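Local coordinates for bubble protein (Penicillium brevicompactum, PDB 1UOY) that may act as a toxin and may recognise a molecule with a negatively charged surface, at residues D24-G29 with T33-C38; S52-K55 with G61-C64. All coordinates share one frame; numbering follows the deposited sequence.

Contact 1 lies about 3 Å from the centre of the chain and contact 2 about 9 Å, measured between centres, and their chemistry follows that difference. In 24-29 with 33-38, buried backbone bonds and valine methyls join two strands of the three-stranded antiparallel sheet. In 52-55 with 61-64, a smaller two-stranded sheet ends in charged and hydroxyl groups gathered at the chain terminus, more exposed, though Cys54 and Ala62 are buried. The two contacts touch: the disulfide Cys28-Cys54 takes one cysteine from each, and a probable hydrogen bond runs from Ala62 N to His26 O. Strand 26-28 therefore borders both sheets, and the disulfide ties the first sheet to the residue just before strand 55-57.

Contact 1: residues D24-G29 with T33-C38; sequences DRHFCG and TGVVEC
Phe27 and Val36 face each other as an antiparallel hydrogen-bonded pair, and their reciprocal backbone bonds define the tight part of this contact, where Phe27, Cys28, Val35 and Val36 are all buried. Phe27 N reaches Val36 O at 2.9 Å, nearly straight at 170° and in the carbonyl plane; Val36 N returns to Phe27 O at 2.8 Å. A further bond, Gly29 N to Gly34 O at 3.0 Å, continues the pairing toward the turn. Between these bonds, Cys28 and Val35 form a non-hydrogen-bonded pair. On the face carrying Phe27 and Val36, Val36 CG2 sits over the Phe27 carbonyl, while the phenyl ring leads away from the strand partner to meet Trp43 and Arg12, the latter in a cation-pi contact. On the face carrying Cys28 and Val35, Val35 CG1 lies 3.7 Å from His26 CB, and Cys28 is tied to Cys54.

Toward the open end, where Asp24 is exposed to solvent and Glu37 partly so, the strands diverge. Arg25 O and Cys38 N no longer bond directly but share a water, which donates to the carbonyl and accepts from the amide. Here a side-chain bond takes over: His26 NE2 donates to Glu37 OE1 at 2.8 Å. The acceptor lies only 7° out of the imidazole plane, whereas the carboxylate is approached from above its own plane. With CG anti to the backbone N (chi1 -176°) and the chain extended beyond it, Glu37 runs past the CD2-NE2 edge of the ring. Its other oxygen, OE2, has Asp24 CB beside it. Lys39 forms a long, weak ion pair with OE2, which may partly offset the like charge of the Asp24 carboxylate nearby. Taken together, the register and the short connection identify a beta hairpin, forming two adjacent strands of the three-stranded antiparallel sheet.

Contact 2: residues S52-K55 with G61-C64; sequences SSCK and GATC
Lys55 and Thr63 pair across a small antiparallel beta hairpin, strands 55-57 and 60-63, whose open end carries the C-terminus. Two backbone hydrogen bonds establish the register: Lys55 N to Thr63 O and Thr63 N to Lys55 O, each 2.9 Å, the first nearly along the C=O axis. CA-H...O contacts flank them, Cys54 CA to Thr63 O at 3.2 Å and Ala62 CA to Lys55 O at 3.1 Å. One water joins the two segments, donating to Gly61 O and Lys55 O and accepting from Thr63 OG1.

The apolar contact is on the buried side, where Cys54 SG, bridged to Cys28, lies 3.8 Å from Ala62 CB.

Charged and hydroxyl contacts converge on the terminal carboxylate of Cys64, whose own sulfur is bonded to Cys49. A bend at chi2 (-83°) turns the Lys55 chain past Thr63 so that its ammonium meets this carboxylate, Lys55 NZ donating a hydrogen bond to Cys64 OXT at 2.9 Å. The other carboxylate oxygen is gripped by a hydroxyl: Ser53 OG donates to Cys64 O at 2.7 Å, in the carboxylate plane and on a lone pair.

Contact 1: residues D24-G29 with T33-C38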
ATOM      1  N   ASP A  24      -7.887  -5.191  -6.740  1.00  7.04           N
ATOM      2  CA  ASP A  24      -7.721  -3.759  -6.666  1.00  6.80           C
ATOM      3  C   ASP A  24      -7.692  -3.219  -5.269  1.00  8.37           C
ATOM      4  O   ASP A  24      -7.954  -2.049  -5.061  1.00 10.00           O
ATOM      5  CB  ASP A  24      -8.787  -3.054  -7.513  1.00  8.26           C
ATOM      6  CG  ASP A  24     -10.208  -3.321  -7.064  1.00 10.64           C
ATOM      7  OD1 ASP A  24     -10.456  -3.808  -5.939  1.00  9.36           O
ATOM      8  OD2 ASP A  24     -11.126  -2.986  -7.864  1.00 14.50           O
ATOM      9  N   ARG A  25      -7.322  -4.066  -4.304  1.00  7.19           N
ATOM     10  CA  ARG A  25      -7.207  -3.558  -2.918  1.00  7.31           C
ATOM     11  C   ARG A  25      -6.206  -2.414  -2.859  1.00  8.06           C
ATOM     12  O   ARG A  25      -5.140  -2.429  -3.504  1.00  8.34           O
ATOM     13  CB  ARG A  25      -6.675  -4.663  -1.997  1.00  8.15           C
ATOM     14  CG  ARG A  25      -7.698  -5.731  -1.631  1.00  6.45           C
ATOM     15  CD  ARG A  25      -6.987  -6.730  -0.731  1.00  7.08           C
ATOM     16  NE  ARG A  25      -7.749  -7.919  -0.303  1.00  7.28           N
ATOM     17  CZ  ARG A  25      -7.874  -9.023  -1.027  1.00  6.29           C
ATOM     18  NH1 ARG A  25      -7.444  -9.110  -2.280  1.00  7.16           N
ATOM     19  NH2 ARG A  25      -8.244 -10.162  -0.417  1.00  8.11           N
ATOM     20  N   HIS A  26      -6.535  -1.443  -2.010  1.00  7.64           N
ATOM     21  CA  HIS A  26      -5.644  -0.306  -1.780  1.00  6.82           C
ATOM     22  C   HIS A  26      -5.063  -0.386  -0.390  1.00  6.56           C
ATOM     23  O   HIS A  26      -5.774  -0.566   0.602  1.00  7.60           O
ATOM     24  CB  HIS A  26      -6.452   0.980  -1.921  1.00  6.91           C
ATOM     25  CG  HIS A  26      -6.680   1.346  -3.331  1.00  8.45           C
ATOM     26  ND1 HIS A  26      -7.310   2.514  -3.691  1.00 10.38           N
ATOM     27  CD2 HIS A  26      -6.335   0.719  -4.471  1.00 12.26           C
ATOM     28  CE1 HIS A  26      -7.342   2.585  -5.015  1.00  8.71           C
ATOM     29  NE2 HIS A  26      -6.764   1.506  -5.507  1.00 12.03           N
ATOM     30  N   PHE A  27      -3.745  -0.280  -0.345  1.00  8.12           N
ATOM     31  CA  PHE A  27      -2.974  -0.278   0.898  1.00  7.60           C
ATOM     32  C   PHE A  27      -2.163   1.007   0.999  1.00  7.54           C
ATOM     33  O   PHE A  27      -2.169   1.807   0.062  1.00  8.97           O
ATOM     34  CB  PHE A  27      -2.022  -1.497   0.950  1.00  7.49           C
ATOM     35  CG  PHE A  27      -2.754  -2.799   1.190  1.00  7.57           C
ATOM     36  CD1 PHE A  27      -3.067  -3.193   2.483  1.00 10.54           C
ATOM     37  CD2 PHE A  27      -3.136  -3.598   0.141  1.00  8.30           C
ATOM     38  CE1 PHE A  27      -3.753  -4.409   2.713  1.00 10.44           C
ATOM     39  CE2 PHE A  27      -3.823  -4.812   0.350  1.00  8.31           C
ATOM     40  CZ  PHE A  27      -4.129  -5.220   1.624  1.00  8.60           C
ATOM     41  N   CYS A  28      -1.514   1.226   2.140  1.00  7.38           N
ATOM     42  CA  CYS A  28      -0.655   2.386   2.312  1.00  6.20           C
ATOM     43  C   CYS A  28       0.782   1.995   2.103  1.00  8.02           C
ATOM     44  O   CYS A  28       1.176   0.878   2.466  1.00  9.16           O
ATOM     45  CB  CYS A  28      -0.769   2.914   3.725  1.00  7.50           C
ATOM     46  SG  CYS A  28      -2.390   3.609   4.095  1.00  8.63           S
ATOM     47  N   GLY A  29       1.589   2.898   1.520  1.00  8.18           N
ATOM     48  CA  GLY A  29       3.019   2.644   1.436  1.00  7.42           C
ATOM     49  C   GLY A  29       3.619   2.748   2.831  1.00  8.42           C
ATOM     50  O   GLY A  29       2.969   3.140   3.811  1.00  8.77           O
ATOM     51  N   THR A  33       2.855   8.116   2.646  1.00  8.77           N
ATOM     52  CA  THR A  33       2.669   9.256   1.744  1.00  7.78           C
ATOM     53  C   THR A  33       1.972   8.894   0.457  1.00  7.42           C
ATOM     54  O   THR A  33       1.727   9.767  -0.367  1.00  8.90           O
ATOM     55  CB  THR A  33       3.986  10.002   1.361  1.00  8.15           C
ATOM     56  OG1 THR A  33       4.821   9.120   0.595  1.00  9.69           O
ATOM     57  CG2 THR A  33       4.717  10.496   2.618  1.00  9.11           C
ATOM     58  N   GLY A  34       1.587   7.615   0.322  1.00  7.47           N
ATOM     59  CA  GLY A  34       0.879   7.216  -0.864  1.00  8.05           C
ATOM     60  C   GLY A  34       0.016   5.989  -0.643  1.00  7.55           C
ATOM     61  O   GLY A  34       0.245   5.212   0.259  1.00  9.04           O
ATOM     62  N   VAL A  35      -0.995   5.899  -1.477  1.00  6.99           N
ATOM     63  CA  VAL A  35      -1.881   4.751  -1.554  1.00  5.79           C
ATOM     64  C   VAL A  35      -1.351   3.884  -2.666  1.00  7.02           C
ATOM     65  O   VAL A  35      -1.058   4.398  -3.784  1.00  9.03           O
ATOM     66  CB  VAL A  35      -3.272   5.178  -1.920  1.00  6.18           C
ATOM     67  CG1 VAL A  35      -4.184   3.931  -2.047  1.00  7.82           C
ATOM     68  CG2 VAL A  35      -3.811   6.108  -0.818  1.00  9.81           C
ATOM     69  N   VAL A  36      -1.206   2.563  -2.438  1.00  6.50           N
ATOM     70  CA  VAL A  36      -0.702   1.660  -3.485  1.00  7.19           C
ATOM     71  C   VAL A  36      -1.721   0.568  -3.838  1.00  7.11           C
ATOM     72  O   VAL A  36      -2.545   0.154  -3.000  1.00  7.92           O
ATOM     73  CB  VAL A  36       0.640   0.995  -3.048  1.00  6.42           C
ATOM     74  CG1 VAL A  36       1.751   2.088  -2.892  1.00  8.46           C
ATOM     75  CG2 VAL A  36       0.514   0.303  -1.664  1.00  9.17           C
ATOM     76  N   GLU A  37      -1.588   0.060  -5.068  1.00  7.22           N
ATOM     77  CA  GLU A  37      -2.482  -0.976  -5.593  1.00  7.73           C
ATOM     78  C   GLU A  37      -1.579  -1.942  -6.335  1.00  8.70           C
ATOM     79  O   GLU A  37      -0.590  -1.536  -6.935  1.00  8.68           O
ATOM     80  CB  GLU A  37      -3.504  -0.332  -6.575  1.00  7.09           C
ATOM     81  CG  GLU A  37      -4.541  -1.350  -7.105  1.00  8.67           C
ATOM     82  CD  GLU A  37      -5.504  -0.723  -8.056  1.00  9.46           C
ATOM     83  OE1 GLU A  37      -5.822   0.477  -7.940  1.00 12.69           O
ATOM     84  OE2 GLU A  37      -5.971  -1.442  -8.955  1.00 12.67           O
ATOM     85  N   CYS A  38      -1.939  -3.226  -6.357  1.00  8.02           N
ATOM     86  CA  CYS A  38      -1.143  -4.203  -7.076  1.00  8.50           C
ATOM     87  C   CYS A  38      -1.441  -4.132  -8.563  1.00 10.80           C
ATOM     88  O   CYS A  38      -2.540  -4.481  -8.990  1.00 12.25           O
ATOM     89  CB  CYS A  38      -1.454  -5.576  -6.491  1.00  8.55           C
ATOM     90  SG  CYS A  38      -0.381  -6.855  -7.241  1.00 11.11           S
TER
HETATM   91  O   HOH W   1      -4.087  -4.441  -4.980  1.00  9.33           O

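Contact 2: residues S52-K55 with G61-C64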
ATOM      1  N   SER A  52       2.341  12.233   5.126  1.00  9.06           N
ATOM      2  CA  SER A  52       2.245  10.842   5.600  1.00  8.50           C
ATOM      3  C   SER A  52       0.891  10.508   6.195  1.00  7.52           C
ATOM      4  O   SER A  52       0.836  10.016   7.302  1.00  8.00           O
ATOM      5  CB  SER A  52       3.349  10.603   6.644  1.00  8.22           C
ATOM      6  OG  SER A  52       3.327  11.628   7.639  1.00  9.70           O
ATOM      7  N   SER A  53      -0.180  10.780   5.452  1.00  8.24           N
ATOM      8  CA  SER A  53      -1.515  10.644   5.998  1.00  8.18           C
ATOM      9  C   SER A  53      -2.311   9.404   5.681  1.00  7.65           C
ATOM     10  O   SER A  53      -3.433   9.240   6.192  1.00  8.74           O
ATOM     11  CB  SER A  53      -2.343  11.860   5.565  1.00  9.20           C
ATOM     12  OG  SER A  53      -2.602  11.767   4.162  1.00 10.03           O
ATOM     13  N   CYS A  54      -1.778   8.525   4.841  1.00  6.67           N
ATOM     14  CA  CYS A  54      -2.572   7.348   4.427  1.00  8.25           C
ATOM     15  C   CYS A  54      -2.986   6.451   5.589  1.00  7.37           C
ATOM     16  O   CYS A  54      -2.207   6.262   6.528  1.00  8.66           O
ATOM     17  CB  CYS A  54      -1.743   6.543   3.421  1.00  8.30           C
ATOM     18  SG  CYS A  54      -2.588   5.088   2.702  1.00  8.89           S
ATOM     19  N   LYS A  55      -4.212   5.919   5.519  1.00  6.58           N
ATOM     20  CA  LYS A  55      -4.647   4.910   6.513  1.00  8.98           C
ATOM     21  C   LYS A  55      -5.562   3.911   5.808  1.00  7.00           C
ATOM     22  O   LYS A  55      -6.303   4.263   4.883  1.00  8.60           O
ATOM     23  CB  LYS A  55      -5.392   5.493   7.730  1.00 10.32           C
ATOM     24  CG  LYS A  55      -6.683   6.226   7.383  1.00 12.13           C
ATOM     25  CD  LYS A  55      -6.319   7.681   6.948  1.00 13.51           C
ATOM     26  CE  LYS A  55      -7.495   8.636   6.976  1.00 20.08           C
ATOM     27  NZ  LYS A  55      -7.077   9.966   6.474  1.00 18.23           N
ATOM     28  N   GLY A  61      -8.802  -0.879   1.528  1.00  9.11           N
ATOM     29  CA  GLY A  61      -9.576   0.303   1.899  1.00 11.21           C
ATOM     30  C   GLY A  61      -8.748   1.543   2.215  1.00 10.05           C
ATOM     31  O   GLY A  61      -9.275   2.502   2.791  1.00 11.66           O
ATOM     32  N   ALA A  62      -7.462   1.532   1.875  1.00  8.63           N
ATOM     33  CA  ALA A  62      -6.654   2.718   2.185  1.00  7.45           C
ATOM     34  C   ALA A  62      -7.089   3.989   1.433  1.00  8.12           C
ATOM     35  O   ALA A  62      -7.483   3.948   0.268  1.00  9.88           O
ATOM     36  CB  ALA A  62      -5.185   2.443   1.877  1.00  8.04           C
ATOM     37  N   THR A  63      -6.972   5.084   2.152  1.00  7.44           N
ATOM     38  CA  THR A  63      -7.231   6.420   1.589  1.00  7.74           C
ATOM     39  C   THR A  63      -6.191   7.364   2.175  1.00 10.81           C
ATOM     40  O   THR A  63      -5.548   7.083   3.190  1.00  9.88           O
ATOM     41  CB  THR A  63      -8.608   7.019   1.951  1.00  8.14           C
ATOM     42  OG1 THR A  63      -8.655   7.260   3.342  1.00 12.88           O
ATOM     43  CG2 THR A  63      -9.747   6.099   1.561  1.00 10.44           C
ATOM     44  N   CYS A  64      -6.005   8.497   1.524  1.00  9.91           N
ATOM     45  CA  CYS A  64      -5.133   9.512   2.072  1.00 10.53           C
ATOM     46  C   CYS A  64      -5.797  10.183   3.289  1.00 13.56           C
ATOM     47  O   CYS A  64      -5.176  11.017   3.948  1.00 12.00           O
ATOM     48  CB  CYS A  64      -4.801  10.552   1.002  1.00 12.08           C
ATOM     49  SG  CYS A  64      -3.628   9.929  -0.258  1.00 11.75           S
ATOM     50  OXT CYS A  64      -6.972   9.862   3.608  1.00 15.52           O
TER
HETATM   51  O   HOH W   2      -9.457   4.446   4.639  1.00 25.73           O